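Local coordinates for protein geranyltranstransferase (Marinomonas sp. MED121, PDB 4F62) that probably condenses isopentenyl diphosphate with allylic diphosphates, as a putative farnesyl-diphosphate synthase of the all-helical isoprenoid synthase superfamily, at residues 51-56 with 69-74; 74-79 with 119-124. All coordinates share one frame; numbering follows the deposited sequence.

Contact 1 (51-56 with 69-74)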
ATOM      1  N   MET A  51       7.978  14.486 -12.508  1.00 38.09           N
ATOM      2  CA  MET A  51       7.995  15.686 -13.346  1.00 38.02           C
ATOM      3  C   MET A  51       6.589  16.227 -13.637  1.00 41.49           C
ATOM      4  O   MET A  51       6.348  17.424 -13.521  1.00 37.98           O
ATOM      5  CB  MET A  51       8.777  15.447 -14.648  1.00 37.59           C
ATOM      6  CG  MET A  51      10.262  15.219 -14.401  1.00 39.75           C
ATOM      7  SD  MET A  51      11.298  15.257 -15.881  1.00 46.05           S
ATOM      8  CE  MET A  51      10.721  13.782 -16.706  1.00 55.63           C
ATOM      9  N   LEU A  52       5.662  15.344 -14.000  1.00 36.23           N
ATOM     10  CA  LEU A  52       4.276  15.746 -14.232  1.00 34.92           C
ATOM     11  C   LEU A  52       3.651  16.338 -12.974  1.00 36.30           C
ATOM     12  O   LEU A  52       2.897  17.304 -13.048  1.00 38.68           O
ATOM     13  CB  LEU A  52       3.432  14.543 -14.665  1.00 31.97           C
ATOM     14  CG  LEU A  52       3.665  14.028 -16.085  1.00 39.95           C
ATOM     15  CD1 LEU A  52       2.937  12.698 -16.258  1.00 38.95           C
ATOM     16  CD2 LEU A  52       3.191  15.054 -17.122  1.00 36.09           C
ATOM     17  N   THR A  53       3.949  15.745 -11.821  1.00 32.05           N
ATOM     18  CA  THR A  53       3.387  16.213 -10.554  1.00 32.72           C
ATOM     19  C   THR A  53       3.838  17.636 -10.245  1.00 40.43           C
ATOM     20  O   THR A  53       3.023  18.513  -9.920  1.00 36.85           O
ATOM     21  CB  THR A  53       3.792  15.284  -9.399  1.00 37.25           C
ATOM     22  OG1 THR A  53       3.489  13.931  -9.766  1.00 35.64           O
ATOM     23  CG2 THR A  53       3.030  15.639  -8.103  1.00 34.32           C
ATOM     24  N   TYR A  54       5.139  17.880 -10.356  1.00 38.74           N
ATOM     25  CA  TYR A  54       5.654  19.211 -10.063  1.00 38.59           C
ATOM     26  C   TYR A  54       5.158  20.214 -11.098  1.00 37.30           C
ATOM     27  O   TYR A  54       4.906  21.374 -10.760  1.00 34.83           O
ATOM     28  CB  TYR A  54       7.182  19.216 -10.037  1.00 35.01           C
ATOM     29  CG  TYR A  54       7.787  18.504  -8.850  1.00 42.77           C
ATOM     30  CD1 TYR A  54       7.601  18.984  -7.554  1.00 41.40           C
ATOM     31  CD2 TYR A  54       8.571  17.368  -9.022  1.00 40.99           C
ATOM     32  CE1 TYR A  54       8.167  18.335  -6.455  1.00 41.38           C
ATOM     33  CE2 TYR A  54       9.146  16.714  -7.929  1.00 43.36           C
ATOM     34  CZ  TYR A  54       8.946  17.201  -6.654  1.00 40.66           C
ATOM     35  OH  TYR A  54       9.523  16.556  -5.583  1.00 39.76           O
ATOM     36  N   ALA A  55       5.045  19.774 -12.357  1.00 33.60           N
ATOM     37  CA  ALA A  55       4.617  20.667 -13.451  1.00 42.05           C
ATOM     38  C   ALA A  55       3.175  21.120 -13.255  1.00 42.11           C
ATOM     39  O   ALA A  55       2.829  22.269 -13.519  1.00 41.43           O
ATOM     40  CB  ALA A  55       4.766  19.979 -14.821  1.00 38.98           C
ATOM     41  N   SER A  56       2.328  20.210 -12.791  1.00 36.62           N
ATOM     42  CA  SER A  56       0.922  20.532 -12.572  1.00 39.44           C
ATOM     43  C   SER A  56       0.751  21.463 -11.379  1.00 39.51           C
ATOM     44  O   SER A  56      -0.046  22.399 -11.431  1.00 44.89           O
ATOM     45  CB  SER A  56       0.108  19.259 -12.352  1.00 43.82           C
ATOM     46  OG  SER A  56       0.248  18.426 -13.483  1.00 58.49           O
ATOM     47  N   ALA A  69       5.580  14.969  -1.407  1.00 32.77           N
ATOM     48  CA  ALA A  69       5.037  13.688  -0.945  1.00 35.20           C
ATOM     49  C   ALA A  69       4.341  12.925  -2.075  1.00 33.71           C
ATOM     50  O   ALA A  69       4.492  11.701  -2.218  1.00 35.89           O
ATOM     51  CB  ALA A  69       4.085  13.907   0.231  1.00 34.00           C
ATOM     52  N   SER A  70       3.591  13.638  -2.907  1.00 34.66           N
ATOM     53  CA  SER A  70       2.906  12.981  -4.032  1.00 32.98           C
ATOM     54  C   SER A  70       3.873  12.453  -5.078  1.00 35.21           C
ATOM     55  O   SER A  70       3.726  11.315  -5.573  1.00 35.22           O
ATOM     56  CB  SER A  70       1.934  13.954  -4.707  1.00 34.66           C
ATOM     57  OG  SER A  70       0.967  14.433  -3.779  1.00 37.26           O
ATOM     58  N   ALA A  71       4.840  13.294  -5.448  1.00 36.58           N
ATOM     59  CA  ALA A  71       5.768  12.926  -6.502  1.00 36.59           C
ATOM     60  C   ALA A  71       6.523  11.698  -6.043  1.00 37.46           C
ATOM     61  O   ALA A  71       6.689  10.745  -6.800  1.00 34.83           O
ATOM     62  CB  ALA A  71       6.737  14.073  -6.795  1.00 32.17           C
ATOM     63  N   ALA A  72       6.950  11.716  -4.781  1.00 33.65           N
ATOM     64  CA  ALA A  72       7.717  10.610  -4.218  1.00 33.65           C
ATOM     65  C   ALA A  72       6.862   9.352  -4.092  1.00 33.98           C
ATOM     66  O   ALA A  72       7.338   8.250  -4.374  1.00 36.60           O
ATOM     67  CB  ALA A  72       8.284  11.002  -2.852  1.00 33.49           C
ATOM     68  N   ALA A  73       5.602   9.516  -3.673  1.00 31.56           N
ATOM     69  CA  ALA A  73       4.689   8.379  -3.526  1.00 30.21           C
ATOM     70  C   ALA A  73       4.421   7.733  -4.872  1.00 31.98           C
ATOM     71  O   ALA A  73       4.439   6.503  -5.000  1.00 35.52           O
ATOM     72  CB  ALA A  73       3.361   8.802  -2.884  1.00 27.77           C
ATOM     73  N   LEU A  74       4.160   8.564  -5.874  1.00 30.85           N
ATOM     74  CA  LEU A  74       3.908   8.062  -7.227  1.00 32.32           C
ATOM     75  C   LEU A  74       5.134   7.323  -7.764  1.00 36.69           C
ATOM     76  O   LEU A  74       5.011   6.272  -8.398  1.00 40.96           O
ATOM     77  CB  LEU A  74       3.547   9.222  -8.164  1.00 35.57           C
ATOM     78  CG  LEU A  74       2.139   9.775  -7.922  1.00 40.51           C
ATOM     79  CD1 LEU A  74       2.042  11.188  -8.445  1.00 38.71           C
ATOM     80  CD2 LEU A  74       1.112   8.895  -8.607  1.00 40.76           C
TER

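Contact 2 (74-79 with 119-124)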
ATOM      1  N   LEU A  74       4.160   8.564  -5.874  1.00 30.85           N
ATOM      2  CA  LEU A  74       3.908   8.062  -7.227  1.00 32.32           C
ATOM      3  C   LEU A  74       5.134   7.323  -7.764  1.00 36.69           C
ATOM      4  O   LEU A  74       5.011   6.272  -8.398  1.00 40.96           O
ATOM      5  CB  LEU A  74       3.547   9.222  -8.164  1.00 35.57           C
ATOM      6  CG  LEU A  74       2.139   9.775  -7.922  1.00 40.51           C
ATOM      7  CD1 LEU A  74       2.042  11.188  -8.445  1.00 38.71           C
ATOM      8  CD2 LEU A  74       1.112   8.895  -8.607  1.00 40.76           C
ATOM      9  N   GLU A  75       6.322   7.863  -7.511  1.00 33.64           N
ATOM     10  CA  GLU A  75       7.532   7.188  -7.979  1.00 35.77           C
ATOM     11  C   GLU A  75       7.724   5.844  -7.258  1.00 35.30           C
ATOM     12  O   GLU A  75       8.197   4.873  -7.855  1.00 36.35           O
ATOM     13  CB  GLU A  75       8.770   8.089  -7.814  1.00 33.53           C
ATOM     14  CG  GLU A  75      10.031   7.499  -8.424  1.00 34.04           C
ATOM     15  CD  GLU A  75       9.975   7.413  -9.963  1.00 42.32           C
ATOM     16  OE1 GLU A  75       9.100   8.059 -10.580  1.00 40.40           O
ATOM     17  OE2 GLU A  75      10.826   6.708 -10.567  1.00 44.22           O
ATOM     18  N   SER A  76       7.332   5.785  -5.985  1.00 35.52           N
ATOM     19  CA  SER A  76       7.453   4.541  -5.214  1.00 34.92           C
ATOM     20  C   SER A  76       6.498   3.476  -5.709  1.00 29.91           C
ATOM     21  O   SER A  76       6.867   2.303  -5.805  1.00 37.44           O
ATOM     22  CB  SER A  76       7.242   4.767  -3.706  1.00 32.09           C
ATOM     23  OG  SER A  76       8.298   5.568  -3.203  1.00 42.19           O
ATOM     24  N   ILE A  77       5.268   3.881  -6.008  1.00 35.50           N
ATOM     25  CA  ILE A  77       4.305   2.970  -6.609  1.00 33.52           C
ATOM     26  C   ILE A  77       4.848   2.439  -7.947  1.00 41.95           C
ATOM     27  O   ILE A  77       4.868   1.226  -8.184  1.00 36.63           O
ATOM     28  CB  ILE A  77       2.935   3.643  -6.820  1.00 30.52           C
ATOM     29  CG1 ILE A  77       2.286   3.915  -5.456  1.00 32.56           C
ATOM     30  CG2 ILE A  77       2.024   2.741  -7.651  1.00 34.20           C
ATOM     31  CD1 ILE A  77       2.043   2.631  -4.621  1.00 32.87           C
ATOM     32  N   HIS A  78       5.304   3.352  -8.799  1.00 34.41           N
ATOM     33  CA  HIS A  78       5.839   2.995 -10.105  1.00 36.33           C
ATOM     34  C   HIS A  78       7.003   2.013  -9.943  1.00 40.27           C
ATOM     35  O   HIS A  78       7.059   0.974 -10.622  1.00 36.22           O
ATOM     36  CB  HIS A  78       6.280   4.262 -10.846  1.00 34.95           C
ATOM     37  CG  HIS A  78       6.915   3.998 -12.177  1.00 39.16           C
ATOM     38  ND1 HIS A  78       6.278   3.299 -13.182  1.00 42.16           N
ATOM     39  CD2 HIS A  78       8.129   4.338 -12.662  1.00 42.93           C
ATOM     40  CE1 HIS A  78       7.078   3.218 -14.232  1.00 43.27           C
ATOM     41  NE2 HIS A  78       8.210   3.846 -13.943  1.00 42.13           N
ATOM     42  N   ALA A  79       7.912   2.320  -9.019  1.00 38.93           N
ATOM     43  CA  ALA A  79       9.082   1.463  -8.799  1.00 43.09           C
ATOM     44  C   ALA A  79       8.685   0.075  -8.301  1.00 40.93           C
ATOM     45  O   ALA A  79       9.243  -0.931  -8.744  1.00 35.60           O
ATOM     46  CB  ALA A  79      10.086   2.122  -7.831  1.00 39.84           C
ATOM     47  N   GLN A 119       5.375  -0.198  -1.908  1.00 33.89           N
ATOM     48  CA  GLN A 119       3.978   0.237  -1.871  1.00 32.50           C
ATOM     49  C   GLN A 119       3.632   0.873  -0.519  1.00 32.65           C
ATOM     50  O   GLN A 119       3.014   1.940  -0.469  1.00 34.12           O
ATOM     51  CB  GLN A 119       2.963  -0.881  -2.208  1.00 28.23           C
ATOM     52  CG  GLN A 119       1.546  -0.374  -1.942  1.00 32.26           C
ATOM     53  CD  GLN A 119       0.410  -1.266  -2.444  1.00 36.71           C
ATOM     54  OE1 GLN A 119      -0.752  -0.861  -2.379  1.00 38.59           O
ATOM     55  NE2 GLN A 119       0.731  -2.476  -2.923  1.00 31.06           N
ATOM     56  N   THR A 120       4.035   0.238   0.580  1.00 32.85           N
ATOM     57  CA  THR A 120       3.710   0.799   1.893  1.00 32.69           C
ATOM     58  C   THR A 120       4.421   2.139   2.073  1.00 35.05           C
ATOM     59  O   THR A 120       3.912   3.038   2.739  1.00 33.04           O
ATOM     60  CB  THR A 120       4.151  -0.120   3.040  1.00 35.95           C
ATOM     61  OG1 THR A 120       3.767  -1.467   2.746  1.00 39.08           O
ATOM     62  CG2 THR A 120       3.522   0.338   4.373  1.00 32.67           C
ATOM     63  N   PHE A 121       5.615   2.266   1.503  1.00 35.01           N
ATOM     64  CA  PHE A 121       6.383   3.504   1.640  1.00 31.35           C
ATOM     65  C   PHE A 121       5.643   4.662   0.942  1.00 32.73           C
ATOM     66  O   PHE A 121       5.694   5.803   1.399  1.00 34.99           O
ATOM     67  CB  PHE A 121       7.785   3.296   1.064  1.00 34.94           C
ATOM     68  CG  PHE A 121       8.677   4.503   1.156  1.00 33.27           C
ATOM     69  CD1 PHE A 121       8.941   5.094   2.378  1.00 34.67           C
ATOM     70  CD2 PHE A 121       9.292   5.016   0.013  1.00 38.94           C
ATOM     71  CE1 PHE A 121       9.782   6.201   2.476  1.00 39.45           C
ATOM     72  CE2 PHE A 121      10.144   6.129   0.098  1.00 36.04           C
ATOM     73  CZ  PHE A 121      10.384   6.720   1.327  1.00 40.07           C
ATOM     74  N   ALA A 122       4.954   4.367  -0.160  1.00 33.65           N
ATOM     75  CA  ALA A 122       4.175   5.396  -0.849  1.00 32.01           C
ATOM     76  C   ALA A 122       3.151   5.996   0.100  1.00 37.97           C
ATOM     77  O   ALA A 122       2.964   7.210   0.156  1.00 33.93           O
ATOM     78  CB  ALA A 122       3.480   4.819  -2.060  1.00 29.93           C
ATOM     79  N   PHE A 123       2.505   5.139   0.878  1.00 32.97           N
ATOM     80  CA  PHE A 123       1.501   5.616   1.815  1.00 31.05           C
ATOM     81  C   PHE A 123       2.128   6.255   3.031  1.00 30.89           C
ATOM     82  O   PHE A 123       1.531   7.138   3.647  1.00 38.68           O
ATOM     83  CB  PHE A 123       0.502   4.500   2.148  1.00 31.02           C
ATOM     84  CG  PHE A 123      -0.322   4.082   0.948  1.00 35.23           C
ATOM     85  CD1 PHE A 123      -1.381   4.871   0.512  1.00 34.45           C
ATOM     86  CD2 PHE A 123      -0.004   2.930   0.228  1.00 30.83           C
ATOM     87  CE1 PHE A 123      -2.139   4.505  -0.604  1.00 38.94           C
ATOM     88  CE2 PHE A 123      -0.750   2.553  -0.889  1.00 31.56           C
ATOM     89  CZ  PHE A 123      -1.827   3.343  -1.307  1.00 38.73           C
ATOM     90  N   GLU A 124       3.350   5.841   3.359  1.00 34.95           N
ATOM     91  CA  GLU A 124       4.084   6.482   4.440  1.00 35.48           C
ATOM     92  C   GLU A 124       4.352   7.933   4.035  1.00 37.71           C
ATOM     93  O   GLU A 124       4.181   8.859   4.829  1.00 34.54           O
ATOM     94  CB  GLU A 124       5.411   5.755   4.708  1.00 33.97           C
ATOM     95  CG  GLU A 124       6.282   6.420   5.798  1.00 35.55           C
ATOM     96  CD  GLU A 124       7.623   5.702   6.016  1.00 43.05           C
ATOM     97  OE1 GLU A 124       7.782   4.524   5.598  1.00 39.57           O
ATOM     98  OE2 GLU A 124       8.530   6.322   6.601  1.00 43.81           O
TER

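Contact 1 (51-56 with 69-74)
T53 overlaps A71: both side chains point at the opposite helix, their CB atoms lie 4.1 Å apart, and their CA atoms are the nearest pair across the segments, 5.7 Å apart. The setting is an antiparallel packing of helix 48-60 on helix 65-86, two neighbours along the chain in the all-helical isoprenoid synthase fold; the axes of 51-56 and 69-74 pass 8.9 Å apart, with 160° between their directions. The methyl of A71 is small enough for T53 and the Y54 ring both to pack against it. The two branches of T53 divide the work. With CG2 set anti to the backbone N (chi1 of OG1 is -51°), the methyl reaches S70, its CG2 lying 3.9 Å from S70 CB, while OG1 is carried toward L74. This hydroxyl is not left to the leucine, since it bonds to the carbonyl of R49 one turn earlier and weakly to that of S188 on helix 170-194. S70 likewise spends its OG on its own helix, at the carbonyl of L66, and it is the CB of S70 that T53 meets. Y54 approaches A71 from another direction. Its ring passes obliquely by the alanine methyl, with Y54 CE2 3.8 Å from A71 CB, and its OH goes on to a hydrogen bond with D68, a polar tie between the same two helices just beyond the apolar patch. Helix 5-23 packs against Y54, and helix 170-194 against L74 and S70, which places the pair deep in the bundle. No hydrogen bond joins the two segments themselves; the interface rests on van der Waals contact, and at one end the side chains of T53 and L74 cross at a slant, with T53 OG1 3.4 Å from L74 CD1.

Contact 2 (74-79 with 119-124)
The F121 ring receives S76 obliquely, with S76 OG 3.4 Å from F121 CD2, and has the carboxylate oxygen OE1 of E124 in plane at its edge; this oxygen also forms a salt bridge with R150 of the second subunit. The ring of F123 in turn has Q119 CG in plane at its own edge, and it stacks on F123 of the second subunit. The hydroxyl of S76 is already engaged with the carbonyl of A72, one turn back, so its approach to F121 is packing. Beside it, A122 faces the other helix and its methyl sits against the outer arm of I77: A122 CB lies 3.7 Å from both I77 CG1 and I77 CD1. The same CD1 reaches Q119 CG at 4.1 Å. Q119 is drawn out straight, CG anti to the backbone N (chi1 172°), which carries its amide past the isoleucine to the second subunit, where OE1 bonds to T120 and NE2 to the carbonyl of D116. Segments 74-79 and 119-124, on helices 65-86 and 108-126, run nearly antiparallel (173°) with axes 8.0 Å apart. Small residues at S76 and A122 suit this close approach, an antiparallel helix pair of the isoprenoid synthase bundle whose second member also lines the dimer interface.

Both contacts are buried, and both use helix 65-86, which is flanked by helix 48-60 in contact 1 and by helix 108-126 in contact 2. L74 belongs to both ranges but touches across only the first. The centres lie 12 Å apart, and the two patches meet where A73 CB packs 3.5 Å from A122 O. Each interface is mainly van der Waals packing round an alanine, with a hydroxyl touching carbon but bonded elsewhere. Their surroundings differ: contact 1 is enclosed by helices of its own chain, and its hydroxyls bond within that chain, whereas contact 2 backs onto the second subunit, to which 119-124 sends its amide, carboxylate and one aromatic ring.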